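Local coordinates for protein multi-copper Oxidase CueO (Ochrobactrum, PDB 6EVG) that oxidises lignin model compounds and lignosulfonate as a laccase-like multicopper oxidase, probably coupling this to the reduction of dioxygen, at residues Val235-Asn240 / Thr282-Tyr287. Residues are numbered along the deposited sequence; the frame is centred on the assembly and turned at random.
Sequences VRLSDN and TDLLTY
Asp283 O takes the shortest hydrogen bond of this pairing, from Ser238 N at 2.8 Å. The donor lies in the carbonyl plane, but the bond is bent at the hydrogen (134°). Leu237 CA adds a CA-H...O contact to the same oxygen. Ser238 also answers with its side chain. OG sits between the backbone N and carbonyl carbon (chi1 57°) and accepts a nearly straight bond from Asp283 N at 3.0 Å. The serine hydroxyl takes the place of a backbone acceptor just past the last bridge, where strand 233-237 gives way to a type I turn, Leu237 to Asn240. Arg236 and Leu285 form the antiparallel hydrogen-bonded pair, Arg236 N to Leu285 O at 3.0 Å and Leu285 N to Arg236 O at 2.9 Å. On their face of the sheet, Leu285 CD1 meets the guanidinium obliquely, 3.7 Å from Arg236 NH2. Arg236 NH1 donates to Asn240 OD1 at 2.9 Å, while NE forms a salt bridge with Asp295. This ties the arginine to both the turn and strand 295-303. On the other face, Leu284 CD1 lies 4.0 Å from Leu237 CD2 and packs against Val235 CB. The two strands are neighbours within a mixed sheet, in a cupredoxin-like beta-sandwich domain as in other multicopper oxidases.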
# COMPACT_ATOMS: atom_id res chain seq x y z
N VAL A 235 6.41 -4.54 12.93
CA VAL A 235 6.21 -5.97 13.09
C VAL A 235 7.47 -6.72 13.42
O VAL A 235 8.54 -6.46 12.85
CB VAL A 235 5.50 -6.62 11.87
CG1 VAL A 235 4.18 -5.95 11.57
CG2 VAL A 235 6.35 -6.66 10.66
N ARG A 236 7.34 -7.69 14.30
CA ARG A 236 8.43 -8.64 14.60
C ARG A 236 7.81 -10.02 14.71
O ARG A 236 6.60 -10.17 14.90
CB ARG A 236 9.19 -8.29 15.91
CG ARG A 236 8.34 -8.44 17.16
CD ARG A 236 9.20 -8.53 18.40
NE ARG A 236 8.43 -8.58 19.61
CZ ARG A 236 8.78 -9.17 20.73
NH1 ARG A 236 9.87 -9.92 20.80
NH2 ARG A 236 7.96 -9.12 21.77
N LEU A 237 8.70 -11.03 14.75
CA LEU A 237 8.28 -12.35 15.22
C LEU A 237 8.57 -12.48 16.71
O LEU A 237 9.43 -11.79 17.26
CB LEU A 237 9.01 -13.46 14.43
CG LEU A 237 8.49 -13.60 12.98
CD1 LEU A 237 9.26 -14.39 11.98
CD2 LEU A 237 7.05 -13.97 12.86
N SER A 238 7.76 -13.28 17.39
CA SER A 238 7.78 -13.37 18.84
C SER A 238 9.12 -13.91 19.37
O SER A 238 9.40 -13.67 20.57
CB SER A 238 6.61 -14.17 19.35
OG SER A 238 6.58 -15.45 18.81
N ASP A 239 9.88 -14.64 18.58
CA ASP A 239 11.22 -15.07 18.96
C ASP A 239 12.30 -14.23 18.32
O ASP A 239 13.50 -14.62 18.34
CB ASP A 239 11.42 -16.55 18.69
CG ASP A 239 11.35 -16.91 17.27
OD1 ASP A 239 11.25 -16.05 16.34
OD2 ASP A 239 11.36 -18.16 17.05
N ASN A 240 11.95 -13.07 17.77
CA ASN A 240 12.93 -12.15 17.23
C ASN A 240 13.74 -12.62 16.09
O ASN A 240 14.75 -12.02 15.75
CB ASN A 240 13.83 -11.56 18.34
CG ASN A 240 13.03 -10.85 19.40
OD1 ASN A 240 12.25 -9.91 19.11
ND2 ASN A 240 13.21 -11.28 20.64
N THR A 282 5.68 -19.57 15.78
CA THR A 282 6.04 -18.23 16.17
C THR A 282 4.92 -17.31 15.79
O THR A 282 4.21 -17.55 14.81
CB THR A 282 7.37 -17.76 15.58
OG1 THR A 282 7.74 -16.48 16.09
CG2 THR A 282 7.38 -17.75 14.11
N ASP A 283 4.76 -16.24 16.58
CA ASP A 283 3.69 -15.25 16.33
C ASP A 283 4.24 -13.99 15.69
O ASP A 283 5.31 -13.52 16.03
CB ASP A 283 3.00 -14.89 17.65
CG ASP A 283 2.29 -16.09 18.27
OD1 ASP A 283 1.72 -16.89 17.57
OD2 ASP A 283 2.34 -16.22 19.51
N LEU A 284 3.47 -13.43 14.76
CA LEU A 284 3.74 -12.08 14.23
C LEU A 284 3.05 -11.09 15.12
O LEU A 284 1.85 -11.22 15.39
CB LEU A 284 3.22 -11.98 12.79
CG LEU A 284 3.61 -10.73 12.03
CD1 LEU A 284 5.09 -10.71 11.66
CD2 LEU A 284 2.77 -10.59 10.74
N LEU A 285 3.82 -10.12 15.60
CA LEU A 285 3.40 -9.11 16.55
C LEU A 285 3.62 -7.72 16.00
O LEU A 285 4.50 -7.53 15.13
CB LEU A 285 4.22 -9.18 17.86
CG LEU A 285 4.27 -10.59 18.51
CD1 LEU A 285 5.17 -10.52 19.76
CD2 LEU A 285 2.91 -11.06 18.93
N THR A 286 2.86 -6.73 16.47
CA THR A 286 3.15 -5.33 16.16
C THR A 286 3.11 -4.48 17.42
O THR A 286 2.22 -4.66 18.26
CB THR A 286 2.11 -4.73 15.16
OG1 THR A 286 2.47 -3.36 14.86
CG2 THR A 286 0.67 -4.86 15.60
N TYR A 287 3.95 -3.45 17.48
CA TYR A 287 3.70 -2.43 18.51
C TYR A 287 2.29 -1.87 18.27
O TYR A 287 1.83 -1.69 17.14
CB TYR A 287 4.68 -1.27 18.44
CG TYR A 287 6.10 -1.55 18.90
CD1 TYR A 287 6.38 -2.26 20.05
CD2 TYR A 287 7.15 -0.97 18.26
CE1 TYR A 287 7.65 -2.43 20.51
CE2 TYR A 287 8.48 -1.11 18.70
CZ TYR A 287 8.71 -1.87 19.84
OH TYR A 287 10.00 -2.02 20.29